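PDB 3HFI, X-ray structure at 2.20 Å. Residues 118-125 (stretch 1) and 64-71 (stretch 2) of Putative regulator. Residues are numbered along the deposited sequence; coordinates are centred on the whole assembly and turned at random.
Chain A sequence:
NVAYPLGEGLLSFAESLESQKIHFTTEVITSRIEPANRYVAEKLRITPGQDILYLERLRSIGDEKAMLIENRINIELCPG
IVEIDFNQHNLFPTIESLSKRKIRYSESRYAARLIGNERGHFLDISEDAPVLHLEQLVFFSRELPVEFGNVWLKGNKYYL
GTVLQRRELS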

ATOM      1  N   GLU A 118     -13.283  -0.449  22.024  1.00 37.41           N
ATOM      2  CA  GLU A 118     -12.425   0.711  22.139  1.00 37.28           C
ATOM      3  C   GLU A 118     -12.007   1.308  20.803  1.00 37.27           C
ATOM      4  O   GLU A 118     -11.942   2.528  20.653  1.00 37.46           O
ATOM      5  CB  GLU A 118     -11.156   0.331  22.865  1.00 37.34           C
ATOM      6  CG  GLU A 118     -10.166   1.459  22.845  1.00 38.95           C
ATOM      7  CD  GLU A 118      -8.989   1.218  23.728  1.00 43.06           C
ATOM      8  OE1 GLU A 118      -8.772   0.044  24.154  1.00 45.21           O
ATOM      9  OE2 GLU A 118      -8.280   2.223  23.981  1.00 46.00           O
ATOM     10  N   ARG A 119     -11.624   0.438  19.870  1.00 36.73           N
ATOM     11  CA  ARG A 119     -11.355   0.851  18.499  1.00 35.93           C
ATOM     12  C   ARG A 119     -12.599   1.344  17.856  1.00 34.94           C
ATOM     13  O   ARG A 119     -12.542   2.302  17.087  1.00 34.61           O
ATOM     14  CB  ARG A 119     -10.873  -0.313  17.661  1.00 36.27           C
ATOM     15  CG  ARG A 119      -9.484  -0.673  17.937  1.00 36.62           C
ATOM     16  CD  ARG A 119      -9.157  -1.854  17.154  1.00 37.49           C
ATOM     17  NE  ARG A 119      -7.791  -2.147  17.467  1.00 39.67           N
ATOM     18  CZ  ARG A 119      -7.363  -3.246  18.073  1.00 39.21           C
ATOM     19  NH1 ARG A 119      -8.208  -4.233  18.409  1.00 37.19           N
ATOM     20  NH2 ARG A 119      -6.058  -3.361  18.302  1.00 37.58           N
ATOM     21  N   GLY A 120     -13.701   0.641  18.134  1.00 34.10           N
ATOM     22  CA  GLY A 120     -15.021   1.020  17.642  1.00 33.98           C
ATOM     23  C   GLY A 120     -15.241   2.467  17.967  1.00 33.95           C
ATOM     24  O   GLY A 120     -15.584   3.245  17.100  1.00 33.27           O
ATOM     25  N   HIS A 121     -14.970   2.832  19.218  1.00 34.37           N
ATOM     26  CA  HIS A 121     -15.221   4.181  19.693  1.00 35.01           C
ATOM     27  C   HIS A 121     -14.404   5.207  18.917  1.00 34.47           C
ATOM     28  O   HIS A 121     -14.884   6.265  18.567  1.00 34.12           O
ATOM     29  CB  HIS A 121     -15.027   4.281  21.229  1.00 35.58           C
ATOM     30  CG  HIS A 121     -16.309   4.110  22.010  1.00 38.54           C
ATOM     31  ND1 HIS A 121     -16.819   2.874  22.366  1.00 41.00           N
ATOM     32  CD2 HIS A 121     -17.203   5.023  22.471  1.00 40.30           C
ATOM     33  CE1 HIS A 121     -17.955   3.034  23.028  1.00 40.40           C
ATOM     34  N   PHE A 122     -13.183   4.880  18.582  1.00 34.78           N
ATOM     35  CA  PHE A 122     -12.390   5.800  17.784  1.00 35.08           C
ATOM     36  C   PHE A 122     -12.915   6.026  16.363  1.00 34.73           C
ATOM     37  O   PHE A 122     -12.720   7.092  15.807  1.00 34.70           O
ATOM     38  CB  PHE A 122     -10.944   5.314  17.737  1.00 35.59           C
ATOM     39  CG  PHE A 122     -10.253   5.386  19.059  1.00 37.60           C
ATOM     40  CD1 PHE A 122     -10.084   6.603  19.694  1.00 39.37           C
ATOM     41  CD2 PHE A 122      -9.765   4.235  19.668  1.00 40.88           C
ATOM     42  CE1 PHE A 122      -9.445   6.683  20.930  1.00 42.53           C
ATOM     43  CE2 PHE A 122      -9.106   4.292  20.896  1.00 42.98           C
ATOM     44  CZ  PHE A 122      -8.946   5.519  21.536  1.00 43.38           C
ATOM     45  N   LEU A 123     -13.562   5.023  15.777  1.00 34.41           N
ATOM     46  CA  LEU A 123     -14.025   5.099  14.392  1.00 34.30           C
ATOM     47  C   LEU A 123     -15.549   5.247  14.260  1.00 35.48           C
ATOM     48  O   LEU A 123     -16.086   5.377  13.156  1.00 34.15           O
ATOM     49  CB  LEU A 123     -13.592   3.836  13.661  1.00 33.55           C
ATOM     50  CG  LEU A 123     -12.098   3.717  13.399  1.00 31.32           C
ATOM     51  CD1 LEU A 123     -11.772   2.328  12.875  1.00 28.54           C
ATOM     52  CD2 LEU A 123     -11.669   4.772  12.418  1.00 27.56           C
ATOM     53  N   ASP A 124     -16.229   5.222  15.396  1.00 37.20           N
ATOM     54  CA  ASP A 124     -17.684   5.275  15.487  1.00 38.93           C
ATOM     55  C   ASP A 124     -18.317   3.968  15.159  1.00 39.82           C
ATOM     56  O   ASP A 124     -19.355   3.638  15.664  1.00 39.89           O
ATOM     57  CB  ASP A 124     -18.257   6.354  14.609  1.00 39.22           C
ATOM     58  CG  ASP A 124     -17.800   7.695  15.013  1.00 41.13           C
ATOM     59  OD1 ASP A 124     -17.409   7.850  16.170  1.00 43.36           O
ATOM     60  OD2 ASP A 124     -17.814   8.608  14.182  1.00 44.72           O
ATOM     61  N   ILE A 125     -17.689   3.203  14.305  1.00 41.42           N
ATOM     62  CA  ILE A 125     -18.240   1.905  14.035  1.00 42.34           C
ATOM     63  C   ILE A 125     -18.976   1.352  15.268  1.00 42.83           C
ATOM     64  O   ILE A 125     -18.610   1.596  16.399  1.00 41.88           O
ATOM     65  CB  ILE A 125     -17.133   0.928  13.595  1.00 20.00           C
TER
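Stretch 2 (64-71) EKAMLIEN

A β-strand packs across the last turns of an α-helix through a small apolar centre built on Leu68, with an Arg119–Glu70 salt bridge at one end and the aliphatic part of Lys65 at the other. Residues 118–123 are the end of a helix that begins earlier in the chain; Asp124 leaves helical geometry with positive phi (77°), and its N makes a weak hydrogen bond of 2.7 Å to Gly120 O. Stretch 2 is mostly extended β-strand, interrupted by a local break at Ala66 (phi/psi -85/-60), and the strand continues beyond it. The strand runs roughly against the helix, their N-to-C directions 141° apart, and the two axes approach to 8.8 Å. Because the directions oppose, the start of the strand meets the end of the helix: the CA atoms of Lys65 and Leu123 are 6.1 Å apart, whereas Glu70 reaches back to Arg119, one turn earlier.

The CA-to-CB bonds of Lys65, Leu68 and Glu70 point toward the helix; those of Ala66 and Met67 point away, so these two contribute mainly backbone. Leu68 (chi1 t, chi2 p) is buried and has the largest area covered by the helical stretch. Its CD2 lies 3.6 Å from Arg119 CG, its CD1 4.2 Å from Phe122 CB, and its CB 4.0 Å from Leu123 CD1, so one side chain touches three residues of the helix. Leu123 starts sideways from its CA, but its end comes nearer the strand: CD2 packs on the backbone, 3.9 Å from Met67 C, 3.9 Å from Leu68 N and 4.2 Å from Ala66 O. The Phe122 ring meets Leu68 CD2 obliquely.

At the Glu70 end, Arg119 also sets out sideways and then extends, with chi2 and chi3 both t, to bring its guanidinium to the strand. Arg119 NH2 donates a hydrogen bond to Glu70 OE1 at 3.0 Å, with an N–H···O angle of 157°; the carboxylate oxygen lies at the edge of the guanidinium, near its plane, so charge pairing and hydrogen bonding coincide. Both Glu70 carboxylate oxygens also have hydrogen-bonding partners elsewhere in the structure.

At the other end, Lys65 lies along the helix terminus. Its CD comes within 3.3 Å of Phe122 O, its CB is 4.4 Å from Leu123 CD2, and its CE is 3.9 Å from Asp124 OD2. These approaches involve its methylene carbons. In all, the contact buries 400 Å², summed over both stretches.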

ATOM      1  N   GLU A  64     -14.119  13.412   8.041  1.00 41.00           N
ATOM      2  CA  GLU A  64     -14.707  12.128   8.389  1.00 40.30           C
ATOM      3  C   GLU A  64     -13.552  11.190   8.771  1.00 38.97           C
ATOM      4  O   GLU A  64     -12.508  11.196   8.118  1.00 37.48           O
ATOM      5  CB  GLU A  64     -15.477  11.560   7.206  1.00 40.68           C
ATOM      6  CG  GLU A  64     -16.328  10.331   7.558  1.00 42.79           C
ATOM      7  CD  GLU A  64     -16.579   9.429   6.355  1.00 45.35           C
ATOM      8  OE1 GLU A  64     -17.425   9.801   5.496  1.00 47.53           O
ATOM      9  OE2 GLU A  64     -15.924   8.355   6.277  1.00 46.92           O
ATOM     10  N   LYS A  65     -13.748  10.395   9.818  1.00 38.00           N
ATOM     11  CA  LYS A  65     -12.705   9.465  10.289  1.00 37.27           C
ATOM     12  C   LYS A  65     -12.586   8.281   9.330  1.00 35.77           C
ATOM     13  O   LYS A  65     -13.530   7.496   9.186  1.00 35.99           O
ATOM     14  CB  LYS A  65     -13.012   8.951  11.700  1.00 37.58           C
ATOM     15  CG  LYS A  65     -13.037  10.034  12.778  1.00 38.85           C
ATOM     16  CD  LYS A  65     -13.819   9.590  14.026  1.00 39.91           C
ATOM     17  CE  LYS A  65     -14.570  10.769  14.692  1.00 41.66           C
ATOM     18  NZ  LYS A  65     -13.688  11.473  15.688  1.00 43.11           N
ATOM     19  N   ALA A  66     -11.427   8.187   8.672  1.00 33.80           N
ATOM     20  CA  ALA A  66     -11.127   7.141   7.690  1.00 32.28           C
ATOM     21  C   ALA A  66     -10.606   5.869   8.374  1.00 30.87           C
ATOM     22  O   ALA A  66     -11.229   4.815   8.261  1.00 31.56           O
ATOM     23  CB  ALA A  66     -10.099   7.636   6.656  1.00 32.07           C
ATOM     24  N   MET A  67      -9.490   5.967   9.095  1.00 27.65           N
ATOM     25  CA  MET A  67      -8.871   4.781   9.608  1.00 25.98           C
ATOM     26  C   MET A  67      -8.125   5.013  10.907  1.00 24.32           C
ATOM     27  O   MET A  67      -7.701   6.131  11.209  1.00 24.83           O
ATOM     28  CB  MET A  67      -7.897   4.236   8.569  1.00 26.26           C
ATOM     29  CG  MET A  67      -6.797   5.189   8.191  1.00 28.22           C
ATOM     30  SD  MET A  67      -5.926   4.728   6.641  1.00 29.15           S
ATOM     31  CE  MET A  67      -6.917   5.641   5.480  1.00 26.90           C
ATOM     32  N   LEU A  68      -7.970   3.928  11.658  1.00 21.24           N
ATOM     33  CA  LEU A  68      -7.183   3.889  12.890  1.00 19.02           C
ATOM     34  C   LEU A  68      -5.907   3.099  12.605  1.00 16.99           C
ATOM     35  O   LEU A  68      -5.965   1.991  12.095  1.00 16.20           O
ATOM     36  CB  LEU A  68      -8.027   3.271  14.008  1.00 18.36           C
ATOM     37  CG  LEU A  68      -7.418   3.139  15.397  1.00 18.84           C
ATOM     38  CD1 LEU A  68      -7.224   4.496  16.082  1.00 16.37           C
ATOM     39  CD2 LEU A  68      -8.397   2.263  16.140  1.00 20.35           C
ATOM     40  N   ILE A  69      -4.757   3.704  12.892  1.00 15.23           N
ATOM     41  CA  ILE A  69      -3.464   3.139  12.597  1.00 14.12           C
ATOM     42  C   ILE A  69      -2.710   2.939  13.892  1.00 13.65           C
ATOM     43  O   ILE A  69      -2.591   3.882  14.692  1.00 13.88           O
ATOM     44  CB  ILE A  69      -2.638   4.063  11.687  1.00 14.74           C
ATOM     45  CG1 ILE A  69      -3.495   4.519  10.482  1.00 17.19           C
ATOM     46  CG2 ILE A  69      -1.326   3.335  11.275  1.00 13.09           C
ATOM     47  CD1 ILE A  69      -2.806   5.508   9.549  1.00 17.47           C
ATOM     48  N   GLU A  70      -2.196   1.729  14.094  1.00 13.09           N
ATOM     49  CA  GLU A  70      -1.300   1.399  15.220  1.00 12.65           C
ATOM     50  C   GLU A  70       0.040   1.005  14.650  1.00 12.23           C
ATOM     51  O   GLU A  70       0.162  -0.048  14.003  1.00 13.44           O
ATOM     52  CB  GLU A  70      -1.891   0.237  15.976  1.00 12.82           C
ATOM     53  CG  GLU A  70      -3.194   0.585  16.534  1.00 14.67           C
ATOM     54  CD  GLU A  70      -3.741  -0.555  17.329  1.00 20.02           C
ATOM     55  OE1 GLU A  70      -4.389  -1.444  16.715  1.00 21.32           O
ATOM     56  OE2 GLU A  70      -3.542  -0.529  18.572  1.00 23.91           O
ATOM     57  N   ASN A  71       1.019   1.879  14.788  1.00 10.16           N
ATOM     58  CA  ASN A  71       2.354   1.648  14.297  1.00 10.41           C
ATOM     59  C   ASN A  71       3.249   1.115  15.434  1.00 10.39           C
ATOM     60  O   ASN A  71       3.164   1.595  16.569  1.00 11.90           O
ATOM     61  CB  ASN A  71       2.966   2.973  13.780  1.00 10.51           C
ATOM     62  CG  ASN A  71       2.149   3.639  12.730  1.00 11.21           C
ATOM     63  OD1 ASN A  71       1.633   4.742  12.920  1.00 14.79           O
ATOM     64  ND2 ASN A  71       2.077   3.002  11.568  1.00  9.78           N
TER